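Local coordinates for protein Vv2_1132 (PDB 5Y9S) that probably regulates transcription in Vibrio vulnificus as a tetrameric LysR-type factor, binding DNA through winged helix-turn-helix domains and sensing an effector through a periplasmic-binding-protein-like domain, at residues K71-P74 against Y75-L79; F11-L14 against E15-L18; I63-E67 against H68-F72. All coordinates share one frame; numbering follows the deposited sequence.

Contact 1 (K71-P74 against Y75-L79); sequences KFVP and YAENL
The ring of Phe72 swings forward over the next helical turn and sets CE2 3.7 Å from CB of Ala76. Its CG stands anti to the backbone N (chi1 -170°), which carries the ring along the helix toward Ala76. On another side of the helix Tyr75 leans back: its ring edge meets the carbonyl of Lys71, with CD1 3.2 Å from Lys71 O and the oxygen lying in the ring plane. Val73 and Glu77 run side by side in the same direction, and the CG1 methyl of Val73 sits 4.0 Å from Glu77 CD. Backbone bonds one turn apart support these pairs. Ala76 N bonds to Phe72 O at 3.2 Å and Glu77 N to Val73 O. Pro74, with no N-H to give to the preceding turn, marks a kink; Asn78 N still bonds to its carbonyl O at 2.9 Å, while ND2 of Asn78 also lies 2.8 Å from Pro74 O but is badly angled for a hydrogen bond. All of this belongs to helix 67-90, the long linker helix through which LysR-type regulators join their DNA-binding and effector-binding parts and dimerise. The polar ends of Tyr75 and Glu77 reach other chains. Tyr75 OH is hydrogen-bonded to Asp89 of the second subunit, whose Phe90 meets the tyrosine ring edge-to-face, and Glu77 OE2 is hydrogen-bonded to Ser167 of the third subunit. On its inner side Phe72 packs against Leu47 and Ile51 of helix 37-51.

Contact 2 (F11-L14 against E15-L18); sequences FKWL and EDFL
Lys12 O lies beneath the side chain of Asp16 and accepts the backbone N-H of that residue at 2.9 Å, in the helix 11-22 that opens the winged helix-turn-helix domain of the LysR family. The same oxygen also takes a hydrogen bond from Arg33 NH1, so two donors share it. This matters because the Asp16 carboxylate bends back over the carbonyl: OD1 and OD2 are each 3.2 Å from Lys12 O, an approach of acceptors that the arginines would be expected to offset. Asp16 CG is anti to its carbonyl carbon (chi1 -73°), a setting that holds the carboxylate beside the preceding turn. There the two oxygens are divided between two cations, OD1 in a salt bridge with Arg33 NE and OD2 in one with Arg43 NE of helix 37-51; the buried carboxylate is thereby satisfied at both ends, and helix 11-22 is tied to the rest of the domain. Farther along, Phe17 N bonds to Trp13 O at a short 2.6 Å, and Leu18 N to Leu14 O in a nearly straight bond (N-H...O 172°). The extended chain of Glu15 beyond CG brings OE2 to 3.0 Å from Phe11 CE2, the carboxylate turned 64° from the ring plane and approaching obliquely, whereas OE1 makes a long, weak ion pair with Arg33 NH2. The indole edge of Trp13 faces the Asp16 carboxylate, with CD1 4.1 Å from OD2 near the ring plane.

Contact 3 (I63-E67 against H68-F72); sequences ITLTE and HGQKF
Glu67 lays its side chain over the imidazole of His68, the two groups running alongside each other in the same direction. The glutamate chain starts with CB 3.2 Å from His68 N. CG is then turned between the backbone N and the carbonyl carbon (chi1 55°), which brings it above the neighbouring ring: it stands 4.0 Å from the centroid of the His68 ring, only 7° off the normal, as a CH-pi contact over the face. Beyond CG the chain is extended. CD travels on to 4.0 Å from His68 NE2, and OE1 ends 3.8 Å from the same nitrogen. The carboxylate is tilted just 21° from the ring, so it stacks on the imidazole and does not meet it in its plane. OE2 is 5.6 Å from Lys71 NZ, too far for contact, although the opposite charges may still attract weakly. Under this pair the helix is started by Thr66, its N-cap: OG1 accepts the N-H of Gly69 at 3.1 Å and is also hydrogen-bonded to Pro54 O, so the hydroxyl ties the helix start to the preceding part of the domain. Thr66 O receives Gln70 N, and Glu67 O receives Lys71 N, which begins the regular helical bonding. On the flank, the side chain of Leu65 crosses that of Gln70, with Leu65 CD1 3.9 Å from Gln70 CG. The capped turn is the exit from the wing, where strand 64-65, antiparallel to strand 56-57, passes into the linker helix of a LysR-type winged helix-turn-helix domain.

In the fold
Contacts 1 and 3 follow each other on helix 67-90 and share Lys71 and Phe72; their centres are about 11 Å apart. The centre of contact 2, on helix 11-22, lies about 10 Å from that of contact 1 and about 14 Å from that of contact 3. Phe17 joins all three: its CZ is 3.8 Å from Phe72 CD2, and its CE1 is 3.8 Å from Leu65 CD2. A second bridge brings Leu14 CD1 to 3.7 Å from Leu79 CB, and Val73 CG2 packs on Leu65 CD1. Together they fasten the first helix and the wing onto the linker helix, in the DNA-binding part of the chain, and each touches the second subunit.

Contact 1 (K71-P74 against Y75-L79)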
loop_
_atom_site.group_PDB
_atom_site.type_symbol
_atom_site.label_atom_id
_atom_site.label_comp_id
_atom_site.label_asym_id
_atom_site.label_seq_id
_atom_site.Cartn_x
_atom_site.Cartn_y
_atom_site.Cartn_z
ATOM N N LYS D 71 9.645 13.161 -4.274
ATOM C CA LYS D 71 8.950 12.492 -3.170
ATOM C C LYS D 71 7.589 11.945 -3.584
ATOM O O LYS D 71 7.104 11.006 -2.953
ATOM C CB LYS D 71 8.767 13.442 -1.994
ATOM C CG LYS D 71 10.057 14.198 -1.599
ATOM C CD LYS D 71 10.806 13.446 -0.508
ATOM C CE LYS D 71 11.785 14.370 0.217
ATOM N NZ LYS D 71 12.905 14.761 -0.699
ATOM N N PHE D 72 6.956 12.505 -4.618
ATOM C CA PHE D 72 5.621 12.054 -5.007
ATOM C C PHE D 72 5.641 10.710 -5.725
ATOM O O PHE D 72 4.609 10.028 -5.775
ATOM C CB PHE D 72 4.950 13.112 -5.895
ATOM C CG PHE D 72 3.485 12.854 -6.152
ATOM C CD1 PHE D 72 2.526 13.146 -5.191
ATOM C CD2 PHE D 72 3.066 12.311 -7.359
ATOM C CE1 PHE D 72 1.174 12.897 -5.438
ATOM C CE2 PHE D 72 1.701 12.038 -7.602
ATOM C CZ PHE D 72 0.766 12.341 -6.646
ATOM N N VAL D 73 6.785 10.297 -6.254
ATOM C CA VAL D 73 6.853 9.093 -7.078
ATOM C C VAL D 73 6.280 7.882 -6.333
ATOM O O VAL D 73 5.345 7.262 -6.861
ATOM C CB VAL D 73 8.282 8.846 -7.592
ATOM C CG1 VAL D 73 8.355 7.503 -8.261
ATOM C CG2 VAL D 73 8.694 9.958 -8.617
ATOM N N PRO D 74 6.740 7.514 -5.120
ATOM C CA PRO D 74 6.158 6.319 -4.466
ATOM C C PRO D 74 4.681 6.450 -4.156
ATOM O O PRO D 74 3.983 5.433 -4.108
ATOM C CB PRO D 74 6.982 6.169 -3.169
ATOM C CG PRO D 74 7.531 7.581 -2.917
ATOM C CD PRO D 74 7.824 8.097 -4.307
ATOM N N TYR D 75 4.167 7.660 -3.916
ATOM C CA TYR D 75 2.743 7.784 -3.602
ATOM C C TYR D 75 1.901 7.390 -4.811
ATOM O O TYR D 75 0.949 6.607 -4.704
ATOM C CB TYR D 75 2.421 9.215 -3.149
ATOM C CG TYR D 75 3.013 9.596 -1.802
ATOM C CD1 TYR D 75 4.321 10.079 -1.720
ATOM C CD2 TYR D 75 2.287 9.438 -0.617
ATOM C CE1 TYR D 75 4.890 10.427 -0.511
ATOM C CE2 TYR D 75 2.850 9.780 0.621
ATOM C CZ TYR D 75 4.155 10.273 0.651
ATOM O OH TYR D 75 4.737 10.612 1.836
ATOM N N ALA D 76 2.263 7.900 -5.985
ATOM C CA ALA D 76 1.512 7.570 -7.191
ATOM C C ALA D 76 1.594 6.079 -7.500
ATOM O O ALA D 76 0.586 5.457 -7.836
ATOM C CB ALA D 76 2.021 8.409 -8.361
ATOM N N GLU D 77 2.777 5.480 -7.358
ATOM C CA GLU D 77 2.911 4.052 -7.656
ATOM C C GLU D 77 2.149 3.195 -6.643
ATOM O O GLU D 77 1.450 2.251 -7.025
ATOM C CB GLU D 77 4.390 3.656 -7.707
ATOM C CG GLU D 77 5.225 4.414 -8.776
ATOM C CD GLU D 77 6.675 3.925 -8.860
ATOM O OE1 GLU D 77 7.266 3.939 -9.971
ATOM O OE2 GLU D 77 7.226 3.517 -7.802
ATOM N N ASN D 78 2.238 3.515 -5.355
ATOM C CA ASN D 78 1.513 2.701 -4.374
ATOM C C ASN D 78 0.007 2.765 -4.631
ATOM O O ASN D 78 -0.674 1.737 -4.671
ATOM C CB ASN D 78 1.873 3.154 -2.955
ATOM C CG ASN D 78 3.354 2.886 -2.615
ATOM O OD1 ASN D 78 3.912 1.864 -3.004
ATOM N ND2 ASN D 78 3.979 3.799 -1.871
ATOM N N LEU D 79 -0.517 3.964 -4.889
ATOM C CA LEU D 79 -1.957 4.105 -5.115
ATOM C C LEU D 79 -2.378 3.370 -6.371
ATOM O O LEU D 79 -3.354 2.606 -6.365
ATOM C CB LEU D 79 -2.322 5.577 -5.236
ATOM C CG LEU D 79 -3.187 6.170 -4.145
ATOM C CD1 LEU D 79 -3.623 7.552 -4.595
ATOM C CD2 LEU D 79 -4.385 5.300 -3.931
#

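Contact 2 (F11-L14 against E15-L18)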
loop_
_atom_site.group_PDB
_atom_site.type_symbol
_atom_site.label_atom_id
_atom_site.label_comp_id
_atom_site.label_asym_id
_atom_site.label_seq_id
_atom_site.Cartn_x
_atom_site.Cartn_y
_atom_site.Cartn_z
ATOM N N PHE D 11 -8.157 9.480 -10.232
ATOM C CA PHE D 11 -7.268 8.338 -10.374
ATOM C C PHE D 11 -6.323 8.513 -11.552
ATOM O O PHE D 11 -5.134 8.173 -11.454
ATOM C CB PHE D 11 -8.111 7.066 -10.508
ATOM C CG PHE D 11 -7.372 5.895 -11.076
ATOM C CD1 PHE D 11 -6.627 5.075 -10.259
ATOM C CD2 PHE D 11 -7.441 5.599 -12.436
ATOM C CE1 PHE D 11 -5.948 3.986 -10.784
ATOM C CE2 PHE D 11 -6.754 4.518 -12.963
ATOM C CZ PHE D 11 -6.008 3.709 -12.132
ATOM N N LYS D 12 -6.815 9.038 -12.683
ATOM C CA LYS D 12 -5.947 9.010 -13.860
ATOM C C LYS D 12 -4.833 10.058 -13.814
ATOM O O LYS D 12 -3.892 9.962 -14.608
ATOM C CB LYS D 12 -6.756 9.145 -15.161
ATOM C CG LYS D 12 -7.999 9.980 -15.083
ATOM C CD LYS D 12 -8.749 9.927 -16.403
ATOM C CE LYS D 12 -9.740 8.747 -16.441
ATOM N NZ LYS D 12 -10.312 8.505 -17.811
ATOM N N TRP D 13 -4.900 11.033 -12.894
ATOM C CA TRP D 13 -3.761 11.926 -12.626
ATOM C C TRP D 13 -2.486 11.133 -12.334
ATOM O O TRP D 13 -1.376 11.549 -12.704
ATOM C CB TRP D 13 -4.064 12.819 -11.414
ATOM C CG TRP D 13 -5.159 13.822 -11.622
ATOM C CD1 TRP D 13 -5.723 14.193 -12.817
ATOM C CD2 TRP D 13 -5.832 14.589 -10.603
ATOM N NE1 TRP D 13 -6.685 15.149 -12.596
ATOM C CE2 TRP D 13 -6.776 15.406 -11.250
ATOM C CE3 TRP D 13 -5.724 14.658 -9.215
ATOM C CZ2 TRP D 13 -7.606 16.276 -10.559
ATOM C CZ3 TRP D 13 -6.548 15.522 -8.526
ATOM C CH2 TRP D 13 -7.470 16.335 -9.202
ATOM N N LEU D 14 -2.627 9.989 -11.671
ATOM C CA LEU D 14 -1.457 9.220 -11.269
ATOM C C LEU D 14 -0.709 8.693 -12.480
ATOM O O LEU D 14 0.496 8.918 -12.624
ATOM C CB LEU D 14 -1.881 8.078 -10.359
ATOM C CG LEU D 14 -2.694 8.536 -9.162
ATOM C CD1 LEU D 14 -3.122 7.334 -8.353
ATOM C CD2 LEU D 14 -1.885 9.478 -8.320
ATOM N N GLU D 15 -1.400 7.987 -13.368
ATOM C CA GLU D 15 -0.723 7.546 -14.588
ATOM C C GLU D 15 -0.338 8.738 -15.444
ATOM O O GLU D 15 0.724 8.724 -16.075
ATOM C CB GLU D 15 -1.600 6.567 -15.382
ATOM C CG GLU D 15 -2.564 5.744 -14.517
ATOM C CD GLU D 15 -3.471 4.802 -15.327
ATOM O OE1 GLU D 15 -2.928 4.052 -16.173
ATOM O OE2 GLU D 15 -4.717 4.812 -15.124
ATOM N N ASP D 16 -1.167 9.788 -15.457
ATOM C CA ASP D 16 -0.750 11.041 -16.102
ATOM C C ASP D 16 0.610 11.460 -15.586
ATOM O O ASP D 16 1.540 11.707 -16.360
ATOM C CB ASP D 16 -1.758 12.159 -15.831
ATOM C CG ASP D 16 -3.044 11.980 -16.598
ATOM O OD1 ASP D 16 -3.051 11.142 -17.513
ATOM O OD2 ASP D 16 -4.053 12.655 -16.284
ATOM N N PHE D 17 0.746 11.489 -14.261
ATOM C CA PHE D 17 2.005 11.883 -13.646
ATOM C C PHE D 17 3.143 10.959 -14.084
ATOM O O PHE D 17 4.168 11.424 -14.589
ATOM C CB PHE D 17 1.860 11.902 -12.130
ATOM C CG PHE D 17 3.173 11.981 -11.420
ATOM C CD1 PHE D 17 3.775 13.206 -11.170
ATOM C CD2 PHE D 17 3.823 10.819 -11.010
ATOM C CE1 PHE D 17 5.001 13.275 -10.520
ATOM C CE2 PHE D 17 5.056 10.881 -10.380
ATOM C CZ PHE D 17 5.642 12.119 -10.124
ATOM N N LEU D 18 2.992 9.646 -13.864
ATOM C CA LEU D 18 4.031 8.696 -14.271
ATOM C C LEU D 18 4.403 8.882 -15.742
ATOM O O LEU D 18 5.589 8.963 -16.101
ATOM C CB LEU D 18 3.548 7.271 -14.034
ATOM C CG LEU D 18 3.308 6.842 -12.572
ATOM C CD1 LEU D 18 3.373 5.342 -12.412
ATOM C CD2 LEU D 18 4.302 7.465 -11.631
#

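Contact 3 (I63-E67 against H68-F72)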
loop_
_atom_site.group_PDB
_atom_site.type_symbol
_atom_site.label_atom_id
_atom_site.label_comp_id
_atom_site.label_asym_id
_atom_site.label_seq_id
_atom_site.Cartn_x
_atom_site.Cartn_y
_atom_site.Cartn_z
ATOM N N ILE D 63 11.750 17.871 -19.325
ATOM C CA ILE D 63 11.074 18.288 -18.108
ATOM C C ILE D 63 11.499 17.350 -16.994
ATOM O O ILE D 63 11.551 16.128 -17.183
ATOM C CB ILE D 63 9.552 18.298 -18.315
ATOM C CG1 ILE D 63 9.220 19.320 -19.400
ATOM C CG2 ILE D 63 8.792 18.576 -16.992
ATOM C CD1 ILE D 63 7.880 19.935 -19.285
ATOM N N THR D 64 11.849 17.917 -15.844
ATOM C CA THR D 64 12.310 17.138 -14.708
ATOM C C THR D 64 11.303 17.285 -13.579
ATOM O O THR D 64 10.409 18.140 -13.622
ATOM C CB THR D 64 13.706 17.590 -14.261
ATOM O OG1 THR D 64 13.720 19.014 -14.133
ATOM C CG2 THR D 64 14.756 17.177 -15.301
ATOM N N LEU D 65 11.449 16.438 -12.564
ATOM C CA LEU D 65 10.633 16.557 -11.365
ATOM C C LEU D 65 11.247 17.585 -10.418
ATOM O O LEU D 65 12.464 17.786 -10.407
ATOM C CB LEU D 65 10.509 15.208 -10.669
ATOM C CG LEU D 65 9.978 14.018 -11.470
ATOM C CD1 LEU D 65 10.293 12.784 -10.681
ATOM C CD2 LEU D 65 8.470 14.142 -11.695
ATOM N N THR D 66 10.392 18.266 -9.652
ATOM C CA THR D 66 10.864 19.089 -8.542
ATOM C C THR D 66 11.256 18.180 -7.373
ATOM O O THR D 66 11.086 16.966 -7.425
ATOM C CB THR D 66 9.784 20.081 -8.108
ATOM O OG1 THR D 66 8.637 19.353 -7.627
ATOM C CG2 THR D 66 9.376 20.994 -9.290
ATOM N N GLU D 67 11.786 18.764 -6.299
ATOM C CA GLU D 67 12.014 17.978 -5.090
ATOM C C GLU D 67 10.727 17.283 -4.660
ATOM O O GLU D 67 10.734 16.085 -4.353
ATOM C CB GLU D 67 12.550 18.869 -3.962
ATOM C CG GLU D 67 11.608 20.077 -3.690
ATOM C CD GLU D 67 11.946 20.890 -2.456
ATOM O OE1 GLU D 67 11.729 22.123 -2.503
ATOM O OE2 GLU D 67 12.416 20.313 -1.446
ATOM N N HIS D 68 9.599 18.002 -4.701
ATOM C CA HIS D 68 8.300 17.431 -4.346
ATOM C C HIS D 68 7.912 16.295 -5.291
ATOM O O HIS D 68 7.495 15.221 -4.838
ATOM C CB HIS D 68 7.232 18.530 -4.344
ATOM C CG HIS D 68 7.546 19.667 -3.419
ATOM N ND1 HIS D 68 7.724 19.493 -2.063
ATOM C CD2 HIS D 68 7.704 20.992 -3.654
ATOM C CE1 HIS D 68 7.983 20.658 -1.500
ATOM N NE2 HIS D 68 7.975 21.585 -2.445
ATOM N N GLY D 69 8.070 16.499 -6.611
ATOM C CA GLY D 69 7.737 15.441 -7.549
ATOM C C GLY D 69 8.529 14.179 -7.277
ATOM O O GLY D 69 8.019 13.061 -7.412
ATOM N N GLN D 70 9.775 14.341 -6.835
ATOM C CA GLN D 70 10.582 13.173 -6.528
ATOM C C GLN D 70 10.046 12.438 -5.319
ATOM O O GLN D 70 9.944 11.211 -5.344
ATOM C CB GLN D 70 12.037 13.585 -6.348
ATOM C CG GLN D 70 12.720 13.590 -7.699
ATOM C CD GLN D 70 14.161 13.976 -7.644
ATOM O OE1 GLN D 70 14.595 14.674 -6.729
ATOM N NE2 GLN D 70 14.927 13.522 -8.632
ATOM N N LYS D 71 9.645 13.161 -4.274
ATOM C CA LYS D 71 8.950 12.492 -3.170
ATOM C C LYS D 71 7.589 11.945 -3.584
ATOM O O LYS D 71 7.104 11.006 -2.953
ATOM C CB LYS D 71 8.767 13.442 -1.994
ATOM C CG LYS D 71 10.057 14.198 -1.599
ATOM C CD LYS D 71 10.806 13.446 -0.508
ATOM C CE LYS D 71 11.785 14.370 0.217
ATOM N NZ LYS D 71 12.905 14.761 -0.699
ATOM N N PHE D 72 6.956 12.505 -4.618
ATOM C CA PHE D 72 5.621 12.054 -5.007
ATOM C C PHE D 72 5.641 10.710 -5.725
ATOM O O PHE D 72 4.609 10.028 -5.775
ATOM C CB PHE D 72 4.950 13.112 -5.895
ATOM C CG PHE D 72 3.485 12.854 -6.152
ATOM C CD1 PHE D 72 2.526 13.146 -5.191
ATOM C CD2 PHE D 72 3.066 12.311 -7.359
ATOM C CE1 PHE D 72 1.174 12.897 -5.438
ATOM C CE2 PHE D 72 1.701 12.038 -7.602
ATOM C CZ PHE D 72 0.766 12.341 -6.646
#